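Cell division control protein Cdc48 (PDB 5E7P) probably binds and hydrolyses ATP as a two-cassette AAA-type ATPase of the Cdc48 family, with ADP held in both nucleotide pockets in this crystal. Local coordinates at residues Ser222-Ser227 against Val283-Arg288; Val491-Ala496 against Thr533-Ala538; Glu554-Trp559 against Gly601-Val606. One frame throughout, in Å; residues are numbered along the deposited sequence.

Contact 1: Ser222-Ser227 against Val283-Arg288. With ADP (adenosine-5'-diphosphate), chain C.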
loop_
_atom_site.group_PDB
_atom_site.type_symbol
_atom_site.label_atom_id
_atom_site.label_comp_id
_atom_site.label_asym_id
_atom_site.label_seq_id
_atom_site.Cartn_x
_atom_site.Cartn_y
_atom_site.Cartn_z
ATOM N N SER A 222 -23.510 15.091 14.350
ATOM C CA SER A 222 -24.036 15.062 12.990
ATOM C C SER A 222 -24.161 13.636 12.461
ATOM O O SER A 222 -23.526 12.711 12.972
ATOM C CB SER A 222 -23.157 15.895 12.057
ATOM O OG SER A 222 -23.141 17.255 12.453
ATOM N N GLU A 223 -24.985 13.469 11.430
ATOM C CA GLU A 223 -25.207 12.166 10.813
ATOM C C GLU A 223 -23.927 11.631 10.182
ATOM O O GLU A 223 -23.299 12.300 9.362
ATOM C CB GLU A 223 -26.313 12.256 9.759
ATOM C CG GLU A 223 -27.694 12.608 10.308
ATOM C CD GLU A 223 -27.868 14.093 10.598
ATOM O OE1 GLU A 223 -26.860 14.834 10.597
ATOM O OE2 GLU A 223 -29.019 14.519 10.825
ATOM N N GLN A 224 -23.545 10.419 10.569
ATOM C CA GLN A 224 -22.311 9.818 10.083
ATOM C C GLN A 224 -22.610 8.576 9.249
ATOM O O GLN A 224 -23.451 7.762 9.629
ATOM C CB GLN A 224 -21.400 9.454 11.258
ATOM C CG GLN A 224 -19.920 9.447 10.919
ATOM C CD GLN A 224 -19.408 10.825 10.550
ATOM O OE1 GLN A 224 -18.855 11.026 9.467
ATOM N NE2 GLN A 224 -19.589 11.784 11.453
ATOM N N PRO A 225 -21.925 8.432 8.103
ATOM C CA PRO A 225 -22.089 7.237 7.268
ATOM C C PRO A 225 -21.598 5.978 7.982
ATOM O O PRO A 225 -22.212 4.920 7.852
ATOM C CB PRO A 225 -21.211 7.538 6.048
ATOM C CG PRO A 225 -20.228 8.558 6.523
ATOM C CD PRO A 225 -20.975 9.391 7.516
ATOM N N VAL A 226 -20.504 6.100 8.728
ATOM C CA VAL A 226 -19.941 4.973 9.463
ATOM C C VAL A 226 -19.818 5.300 10.950
ATOM O O VAL A 226 -19.166 6.273 11.328
ATOM C CB VAL A 226 -18.560 4.576 8.912
ATOM C CG1 VAL A 226 -18.067 3.311 9.587
ATOM C CG2 VAL A 226 -18.627 4.382 7.405
ATOM N N SER A 227 -20.441 4.478 11.789
ATOM C CA SER A 227 -20.476 4.727 13.227
ATOM C C SER A 227 -19.157 4.382 13.912
ATOM O O SER A 227 -18.286 3.744 13.323
ATOM C CB SER A 227 -21.603 3.926 13.878
ATOM O OG SER A 227 -21.281 2.548 13.911
ATOM N N VAL A 283 -14.922 8.690 15.195
ATOM C CA VAL A 283 -14.514 8.962 16.571
ATOM C C VAL A 283 -14.928 10.369 17.011
ATOM O O VAL A 283 -15.309 10.584 18.162
ATOM C CB VAL A 283 -12.988 8.752 16.755
ATOM C CG1 VAL A 283 -12.505 9.322 18.081
ATOM C CG2 VAL A 283 -12.649 7.278 16.660
ATOM N N CYS A 284 -14.883 11.317 16.081
ATOM C CA CYS A 284 -15.207 12.707 16.383
ATOM C C CYS A 284 -16.668 13.037 16.112
ATOM O O CYS A 284 -17.029 14.209 16.024
ATOM C CB CYS A 284 -14.329 13.646 15.552
ATOM S SG CYS A 284 -12.556 13.474 15.822
ATOM N N ALA A 285 -17.502 12.008 15.980
ATOM C CA ALA A 285 -18.907 12.182 15.608
ATOM C C ALA A 285 -19.684 13.151 16.502
ATOM O O ALA A 285 -20.531 13.902 16.018
ATOM C CB ALA A 285 -19.609 10.837 15.557
ATOM N N SER A 286 -19.394 13.136 17.800
ATOM C CA SER A 286 -20.105 13.996 18.741
ATOM C C SER A 286 -19.444 15.365 18.880
ATOM O O SER A 286 -19.953 16.236 19.582
ATOM C CB SER A 286 -20.215 13.327 20.113
ATOM O OG SER A 286 -18.938 13.180 20.712
ATOM N N ARG A 287 -18.306 15.546 18.216
ATOM C CA ARG A 287 -17.589 16.815 18.243
ATOM C C ARG A 287 -17.927 17.613 16.992
ATOM O O ARG A 287 -18.420 17.057 16.009
ATOM C CB ARG A 287 -16.078 16.575 18.273
ATOM C CG ARG A 287 -15.622 15.451 19.180
ATOM C CD ARG A 287 -15.645 15.866 20.632
ATOM N NE ARG A 287 -15.275 14.764 21.513
ATOM C CZ ARG A 287 -15.230 14.850 22.839
ATOM N NH1 ARG A 287 -15.529 15.995 23.438
ATOM N NH2 ARG A 287 -14.883 13.795 23.564
ATOM N N ARG A 288 -17.662 18.915 17.023
ATOM C CA ARG A 288 -17.711 19.698 15.796
ATOM C C ARG A 288 -16.349 19.591 15.114
ATOM O O ARG A 288 -15.302 19.755 15.745
ATOM C CB ARG A 288 -18.118 21.157 16.055
ATOM C CG ARG A 288 -17.046 22.050 16.654
ATOM C CD ARG A 288 -17.593 23.441 16.962
ATOM N NE ARG A 288 -18.066 24.147 15.772
ATOM C CZ ARG A 288 -17.332 24.999 15.064
ATOM N NH1 ARG A 288 -17.853 25.593 13.999
ATOM N NH2 ARG A 288 -16.079 25.256 15.417
HETATM P PB ADP C . -7.752 6.135 4.327
HETATM O O1B ADP C . -6.943 6.247 3.062
HETATM O O2B ADP C . -8.168 7.458 4.910
HETATM O O3B ADP C . -7.207 5.165 5.341
HETATM P PA ADP C . -10.564 6.145 4.053
HETATM O O1A ADP C . -10.710 7.297 3.092
HETATM O O2A ADP C . -10.756 6.386 5.529
HETATM O O3A ADP C . -9.119 5.484 3.780
HETATM O "O5'" ADP C . -11.552 4.989 3.555
HETATM C "C5'" ADP C . -11.200 4.257 2.389
HETATM C "C4'" ADP C . -12.437 4.217 1.506
HETATM O "O4'" ADP C . -13.296 3.174 1.959
HETATM C "C3'" ADP C . -13.203 5.527 1.602
HETATM O "O3'" ADP C . -13.446 6.048 0.290
HETATM C "C2'" ADP C . -14.515 5.188 2.279
HETATM O "O2'" ADP C . -15.603 5.770 1.554
HETATM C "C1'" ADP C . -14.602 3.673 2.242
HETATM N N9 ADP C . -15.040 3.117 3.544
HETATM C C8 ADP C . -14.291 3.028 4.660
HETATM N N7 ADP C . -14.997 2.456 5.670
HETATM C C5 ADP C . -16.222 2.163 5.193
HETATM C C6 ADP C . -17.465 1.549 5.720
HETATM N N6 ADP C . -17.542 1.118 7.001
HETATM N N1 ADP C . -18.523 1.436 4.884
HETATM C C2 ADP C . -18.467 1.861 3.609
HETATM N N3 ADP C . -17.372 2.422 3.066
HETATM C C4 ADP C . -16.242 2.601 3.792
#

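Contact 2: Val491-Ala496 against Thr533-Ala538. With ADP (adenosine-5'-diphosphate), chain D.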
loop_
_atom_site.group_PDB
_atom_site.type_symbol
_atom_site.label_atom_id
_atom_site.label_comp_id
_atom_site.label_asym_id
_atom_site.label_seq_id
_atom_site.Cartn_x
_atom_site.Cartn_y
_atom_site.Cartn_z
ATOM N N VAL A 491 10.545 -22.687 3.871
ATOM C CA VAL A 491 9.789 -23.501 4.818
ATOM C C VAL A 491 10.263 -23.304 6.256
ATOM O O VAL A 491 9.472 -22.977 7.136
ATOM C CB VAL A 491 9.875 -25.004 4.464
ATOM C CG1 VAL A 491 9.105 -25.848 5.478
ATOM C CG2 VAL A 491 9.357 -25.253 3.053
ATOM N N GLU A 492 11.558 -23.499 6.486
ATOM C CA GLU A 492 12.123 -23.379 7.825
ATOM C C GLU A 492 12.077 -21.943 8.343
ATOM O O GLU A 492 11.799 -21.714 9.520
ATOM C CB GLU A 492 13.557 -23.918 7.857
ATOM C CG GLU A 492 14.321 -23.615 9.143
ATOM C CD GLU A 492 13.617 -24.121 10.396
ATOM O OE1 GLU A 492 13.770 -23.480 11.460
ATOM O OE2 GLU A 492 12.919 -25.159 10.326
ATOM N N THR A 493 12.348 -20.980 7.469
ATOM C CA THR A 493 12.306 -19.577 7.862
ATOM C C THR A 493 10.875 -19.145 8.190
ATOM O O THR A 493 10.639 -18.496 9.208
ATOM C CB THR A 493 12.891 -18.655 6.778
ATOM O OG1 THR A 493 14.267 -18.989 6.554
ATOM C CG2 THR A 493 12.798 -17.203 7.215
ATOM N N LYS A 494 9.930 -19.512 7.327
ATOM C CA LYS A 494 8.515 -19.242 7.575
ATOM C C LYS A 494 8.088 -19.834 8.908
ATOM O O LYS A 494 7.395 -19.189 9.692
ATOM C CB LYS A 494 7.644 -19.836 6.468
ATOM C CG LYS A 494 7.655 -19.067 5.162
ATOM C CD LYS A 494 6.906 -19.841 4.091
ATOM C CE LYS A 494 6.757 -19.029 2.820
ATOM N NZ LYS A 494 5.967 -19.755 1.787
ATOM N N ARG A 495 8.517 -21.068 9.151
ATOM C CA ARG A 495 8.179 -21.795 10.364
ATOM C C ARG A 495 8.693 -21.044 11.588
ATOM O O ARG A 495 7.941 -20.784 12.527
ATOM C CB ARG A 495 8.780 -23.204 10.299
ATOM C CG ARG A 495 8.125 -24.244 11.203
ATOM C CD ARG A 495 8.743 -24.240 12.588
ATOM N NE ARG A 495 10.200 -24.317 12.544
ATOM C CZ ARG A 495 10.996 -24.033 13.571
ATOM N NH1 ARG A 495 10.477 -23.646 14.731
ATOM N NH2 ARG A 495 12.312 -24.130 13.440
ATOM N N ALA A 496 9.973 -20.689 11.562
ATOM C CA ALA A 496 10.603 -19.989 12.677
ATOM C C ALA A 496 9.958 -18.631 12.935
ATOM O O ALA A 496 9.711 -18.266 14.080
ATOM C CB ALA A 496 12.097 -19.829 12.434
ATOM N N THR A 533 14.428 -10.266 3.530
ATOM C CA THR A 533 13.521 -9.123 3.564
ATOM C C THR A 533 12.165 -9.492 2.961
ATOM O O THR A 533 11.112 -9.124 3.489
ATOM C CB THR A 533 14.121 -7.902 2.827
ATOM O OG1 THR A 533 15.206 -7.366 3.595
ATOM C CG2 THR A 533 13.072 -6.815 2.632
ATOM N N PHE A 534 12.207 -10.237 1.863
ATOM C CA PHE A 534 11.009 -10.644 1.139
ATOM C C PHE A 534 10.009 -11.379 2.032
ATOM O O PHE A 534 8.809 -11.106 1.991
ATOM C CB PHE A 534 11.403 -11.527 -0.049
ATOM C CG PHE A 534 10.289 -11.770 -1.025
ATOM C CD1 PHE A 534 9.525 -10.719 -1.502
ATOM C CD2 PHE A 534 10.023 -13.046 -1.485
ATOM C CE1 PHE A 534 8.506 -10.939 -2.408
ATOM C CE2 PHE A 534 9.006 -13.273 -2.390
ATOM C CZ PHE A 534 8.243 -12.216 -2.849
ATOM N N VAL A 535 10.507 -12.308 2.840
ATOM C CA VAL A 535 9.640 -13.111 3.693
ATOM C C VAL A 535 9.015 -12.297 4.837
ATOM O O VAL A 535 7.908 -12.598 5.284
ATOM C CB VAL A 535 10.374 -14.360 4.236
ATOM C CG1 VAL A 535 11.378 -13.978 5.316
ATOM C CG2 VAL A 535 9.373 -15.375 4.759
ATOM N N VAL A 536 9.714 -11.262 5.293
ATOM C CA VAL A 536 9.195 -10.394 6.346
ATOM C C VAL A 536 8.007 -9.591 5.829
ATOM O O VAL A 536 7.014 -9.407 6.530
ATOM C CB VAL A 536 10.275 -9.428 6.872
ATOM C CG1 VAL A 536 9.680 -8.437 7.855
ATOM C CG2 VAL A 536 11.390 -10.199 7.532
ATOM N N ARG A 537 8.114 -9.120 4.592
ATOM C CA ARG A 537 7.032 -8.368 3.967
ATOM C C ARG A 537 5.815 -9.252 3.727
ATOM O O ARG A 537 4.680 -8.792 3.815
ATOM C CB ARG A 537 7.504 -7.739 2.656
ATOM C CG ARG A 537 8.408 -6.531 2.851
ATOM C CD ARG A 537 9.072 -6.133 1.552
ATOM N NE ARG A 537 9.863 -4.910 1.667
ATOM C CZ ARG A 537 10.693 -4.476 0.724
ATOM N NH1 ARG A 537 11.375 -3.350 0.895
ATOM N NH2 ARG A 537 10.839 -5.172 -0.397
ATOM N N ALA A 538 6.057 -10.522 3.422
ATOM C CA ALA A 538 4.977 -11.482 3.234
ATOM C C ALA A 538 4.313 -11.772 4.574
ATOM O O ALA A 538 3.092 -11.904 4.666
ATOM C CB ALA A 538 5.513 -12.762 2.622
HETATM P PB ADP D . 18.162 -8.981 0.321
HETATM O O1B ADP D . 18.913 -8.883 -0.985
HETATM O O2B ADP D . 18.216 -7.709 1.130
HETATM O O3B ADP D . 18.456 -10.234 1.114
HETATM P PA ADP D . 15.800 -10.442 -0.395
HETATM O O1A ADP D . 16.711 -11.620 -0.148
HETATM O O2A ADP D . 14.491 -10.333 0.339
HETATM O O3A ADP D . 16.614 -9.072 -0.144
HETATM O "O5'" ADP D . 15.443 -10.429 -1.965
HETATM C "C5'" ADP D . 14.492 -9.512 -2.501
HETATM C "C4'" ADP D . 13.971 -10.059 -3.828
HETATM O "O4'" ADP D . 14.439 -11.394 -4.048
HETATM C "C3'" ADP D . 12.453 -10.116 -3.847
HETATM O "O3'" ADP D . 11.913 -9.028 -4.602
HETATM C "C2'" ADP D . 12.105 -11.440 -4.496
HETATM O "O2'" ADP D . 11.593 -11.226 -5.816
HETATM C "C1'" ADP D . 13.401 -12.231 -4.571
HETATM N N9 ADP D . 13.255 -13.431 -3.713
HETATM C C8 ADP D . 13.988 -13.696 -2.616
HETATM N N7 ADP D . 13.613 -14.867 -2.043
HETATM C C5 ADP D . 12.613 -15.374 -2.783
HETATM C C6 ADP D . 11.766 -16.588 -2.734
HETATM N N6 ADP D . 11.924 -17.505 -1.751
HETATM N N1 ADP D . 10.832 -16.744 -3.699
HETATM C C2 ADP D . 10.671 -15.830 -4.674
HETATM N N3 ADP D . 11.405 -14.706 -4.783
HETATM C C4 ADP D . 12.378 -14.425 -3.884
#

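Contact 3: Glu554-Trp559 against Gly601-Val606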
loop_
_atom_site.group_PDB
_atom_site.type_symbol
_atom_site.label_atom_id
_atom_site.label_comp_id
_atom_site.label_asym_id
_atom_site.label_seq_id
_atom_site.Cartn_x
_atom_site.Cartn_y
_atom_site.Cartn_z
ATOM N N GLU A 554 17.832 4.982 5.054
ATOM C CA GLU A 554 16.929 6.098 4.786
ATOM C C GLU A 554 16.660 6.954 6.018
ATOM O O GLU A 554 16.655 8.180 5.937
ATOM C CB GLU A 554 15.612 5.591 4.196
ATOM C CG GLU A 554 15.793 4.706 2.978
ATOM C CD GLU A 554 14.497 4.467 2.238
ATOM O OE1 GLU A 554 13.476 5.079 2.620
ATOM O OE2 GLU A 554 14.499 3.673 1.272
ATOM N N LEU A 555 16.437 6.307 7.155
ATOM C CA LEU A 555 16.185 7.023 8.401
ATOM C C LEU A 555 17.397 7.867 8.806
ATOM O O LEU A 555 17.254 8.968 9.341
ATOM C CB LEU A 555 15.808 6.039 9.514
ATOM C CG LEU A 555 15.541 6.595 10.915
ATOM C CD1 LEU A 555 14.348 5.901 11.547
ATOM C CD2 LEU A 555 16.766 6.436 11.804
ATOM N N MET A 556 18.588 7.347 8.533
ATOM C CA MET A 556 19.826 8.005 8.937
ATOM C C MET A 556 20.272 9.082 7.950
ATOM O O MET A 556 20.650 10.182 8.352
ATOM C CB MET A 556 20.939 6.969 9.123
ATOM C CG MET A 556 20.719 6.020 10.294
ATOM S SD MET A 556 21.008 6.782 11.904
ATOM C CE MET A 556 22.794 6.934 11.888
ATOM N N ASP A 557 20.216 8.767 6.661
ATOM C CA ASP A 557 20.823 9.624 5.648
ATOM C C ASP A 557 19.835 10.466 4.837
ATOM O O ASP A 557 20.124 11.616 4.503
ATOM C CB ASP A 557 21.687 8.785 4.701
ATOM C CG ASP A 557 22.712 7.942 5.439
ATOM O OD1 ASP A 557 23.195 8.385 6.504
ATOM O OD2 ASP A 557 23.033 6.836 4.951
ATOM N N LYS A 558 18.679 9.894 4.517
ATOM C CA LYS A 558 17.743 10.541 3.598
ATOM C C LYS A 558 16.708 11.448 4.270
ATOM O O LYS A 558 16.330 12.481 3.716
ATOM C CB LYS A 558 17.038 9.497 2.729
ATOM C CG LYS A 558 17.956 8.763 1.764
ATOM C CD LYS A 558 17.184 7.745 0.934
ATOM C CE LYS A 558 18.087 7.044 -0.067
ATOM N NZ LYS A 558 17.341 6.043 -0.881
ATOM N N TRP A 559 16.251 11.062 5.459
ATOM C CA TRP A 559 15.185 11.797 6.138
ATOM C C TRP A 559 15.632 13.156 6.675
ATOM O O TRP A 559 16.667 13.269 7.333
ATOM C CB TRP A 559 14.591 10.964 7.279
ATOM C CG TRP A 559 13.852 9.735 6.832
ATOM C CD1 TRP A 559 13.753 9.248 5.558
ATOM C CD2 TRP A 559 13.104 8.838 7.663
ATOM N NE1 TRP A 559 12.994 8.101 5.548
ATOM C CE2 TRP A 559 12.582 7.829 6.826
ATOM C CE3 TRP A 559 12.825 8.789 9.033
ATOM C CZ2 TRP A 559 11.800 6.784 7.316
ATOM C CZ3 TRP A 559 12.047 7.751 9.517
ATOM C CH2 TRP A 559 11.543 6.764 8.660
ATOM N N GLY A 601 28.532 12.744 17.142
ATOM C CA GLY A 601 27.763 12.007 18.125
ATOM C C GLY A 601 26.324 11.731 17.731
ATOM O O GLY A 601 25.522 11.309 18.566
ATOM N N VAL A 602 25.990 11.966 16.465
ATOM C CA VAL A 602 24.637 11.703 15.978
ATOM C C VAL A 602 24.317 10.208 16.015
ATOM O O VAL A 602 23.255 9.804 16.497
ATOM C CB VAL A 602 24.413 12.271 14.556
ATOM C CG1 VAL A 602 23.168 11.664 13.920
ATOM C CG2 VAL A 602 24.309 13.788 14.602
ATOM N N THR A 603 25.247 9.394 15.526
ATOM C CA THR A 603 25.087 7.942 15.536
ATOM C C THR A 603 24.991 7.398 16.962
ATOM O O THR A 603 24.160 6.531 17.250
ATOM C CB THR A 603 26.242 7.243 14.783
ATOM O OG1 THR A 603 26.178 7.583 13.393
ATOM C CG2 THR A 603 26.148 5.734 14.928
ATOM N N ASP A 604 25.839 7.918 17.847
ATOM C CA ASP A 604 25.855 7.500 19.246
ATOM C C ASP A 604 24.483 7.650 19.892
ATOM O O ASP A 604 23.960 6.704 20.485
ATOM C CB ASP A 604 26.885 8.303 20.044
ATOM C CG ASP A 604 28.314 7.962 19.668
ATOM O OD1 ASP A 604 28.549 6.831 19.190
ATOM O OD2 ASP A 604 29.199 8.825 19.856
ATOM N N LYS A 605 23.910 8.844 19.772
ATOM C CA LYS A 605 22.602 9.133 20.348
ATOM C C LYS A 605 21.516 8.225 19.778
ATOM O O LYS A 605 20.618 7.799 20.502
ATOM C CB LYS A 605 22.232 10.603 20.130
ATOM C CG LYS A 605 23.178 11.580 20.801
ATOM C CD LYS A 605 23.134 12.941 20.120
ATOM C CE LYS A 605 24.313 13.812 20.539
ATOM N NZ LYS A 605 24.577 14.904 19.555
ATOM N N VAL A 606 21.602 7.931 18.483
ATOM C CA VAL A 606 20.632 7.055 17.831
ATOM C C VAL A 606 20.697 5.639 18.397
ATOM O O VAL A 606 19.675 5.066 18.780
ATOM C CB VAL A 606 20.839 7.006 16.300
ATOM C CG1 VAL A 606 19.955 5.943 15.682
ATOM C CG2 VAL A 606 20.549 8.361 15.676
#

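Contact 1: Ser222-Ser227 against Val283-Arg288
Ser222 and Gln224 meet the turn at Ala285 by van der Waals contact, and no hydrogen bond joins the two loops. The backbone comes closest where Ser222 N faces Ala285 O at 3.6 Å, too long to count as a bond. Two residues on, the amide end of Gln224 swings over the methyl of Ala285, with NE2 4.2 Å from CB.

Neither loop's polar bonding crosses to the other. A type I turn from Cys284 to Arg287, closed by Arg287 N to Cys284 O at 2.9 Å, sets Ala285 at the corner, while Ser222 OG bonds to Pro219 O.

The loop also meets the ADP, by van der Waals contact. Val226 lays both methyls against the adenine: CG1 lies 3.4 Å from N6 of the ADP and CG2 3.5 Å from its C6. The loop thus touches the base at one end and the Ala285 turn at the other.

Helix 276-283, which follows the P-loop, runs between these points, touched by Gln224 at Arg281 and by Val226 at Thr278. Beyond it the turn feeds strand 289-293, whose antiparallel neighbour at the sheet edge, strand 216-218, leads into the 222-227 loop.

Contact 2: Val491-Ala496 against Thr533-Ala538
Lys494 and Val535 mark the closest approach of the two helical backbones, with their CA atoms 7.3 Å apart, and the gap is bridged by side chains alone. Val535 points at helix 491-506 and splits its two methyls between neighbouring residues there. CG1 meets the methyl CG2 of Thr493 at 4.0 Å, and CG2 rests on the CG methylene of Lys494 at 4.1 Å. This fork comes from a chi1 of 73°, which places CG1 between the backbone N and the carbonyl carbon and CG2 anti to the N.

Lys494 offers only the root of its chain here. Beyond CG it runs out extended, carrying NZ to the carbonyl oxygens of Leu484 and Val487 in the preceding loop, so its charge is held away from the valine.

The residues just ahead of Val535 handle the nucleotide. Phe534 N donates to O2A of the ADP at 2.7 Å with an N-H...O angle of 150°, and Thr533 N adds a weak bond to the same O2A at 3.2 Å. The Phe534 ring lies with one face over the ribose, C2' of the ADP sitting 3.8 Å above its centre, and its CD2 comes 3.6 Å from C4 of the adenine. Thr533 OG1, the hydroxyl of the P-loop threonine, makes a weak hydrogen bond to Asp585 OD1.

The chemistry divides the start of helix 534-539 by direction: amide N-H groups and an aromatic face are given to the ADP, aliphatic methyls to helix 491-506. The join between the helices is made by aliphatic groups alone, so it relies on fit and not on directional bonds, and the polar groups that serve the nucleotide lie on another side of the helix start.

Contact 3: Glu554-Trp559 against Gly601-Val606
Met556 reaches across to helix 602-617 by folding its chain at every bond: chi1 of -67° puts CG beside the backbone N, and chi2 of -74° with chi3 of -72° then curls the thioether, so a side chain that starts out beside the other helix, not facing it, ends against it. The nearest backbone pair, Met556 and Thr603, still has its CA atoms 8.4 Å apart, and the methionine spans that gap.

Its two outermost atoms divide the work. The Met556 and Val606 side chains pass in opposite directions, with SD of the methionine 4.0 Å from CG1 of the valine and 4.1 Å from its CG2, so the sulfur rests against both methyls. Met556 crosses the Thr603 side chain at about a right angle, and its CE lies 3.8 Å from Thr603 OG1. That hydroxyl is engaged on its own side, hydrogen-bonded to Asp599 OD2 and more weakly to Asn597 ND2. Val606 is also packed on Ser563 and Val567 of helix 563-576, which makes it a meeting point for three helices.

Each helix has an end close by. Gly601, with positive phi, takes the N-cap position before 602-617. Helix 552-558 finishes in a wider pi-type turn, where Trp559 N bonds to Glu554 O at 2.9 Å; the indole folds back with one face over the backbone, Leu555 CA lying 3.6 Å above its plane. Trp559 falls where the second cassette of p97-type relatives carries its aromatic pore loop, and a similar role is possible here.

With no hydrogen bond or salt bridge between the segments, the contact rests on van der Waals contact, sulfur against the Val606 methyls and the thioether methyl against a hydroxyl whose hydrogen bonding is met elsewhere. No directional bond ties one helix to the other here.

In the fold
Contact 1 belongs to the first AAA cassette, contacts 2 and 3 to the second. The first is a surface meeting of two loops; the other two are buried helix-to-helix joins. Contact 1 sits at the far end of the helix after its P-loop, contact 2 on the start of its counterpart. Each touches its own ADP, contact 1 through a valine at the base, contact 2 through backbone amides at the alpha phosphate and a phenylalanine ring on the ribose and base. Contact 3 lies away from both nucleotides. None is bridged by a hydrogen bond: contact 1 brings a backbone pair and an amide end to an alanine, contact 2 joins methyls and a methylene, contact 3 uses a thioether. No helix or strand is common to any two.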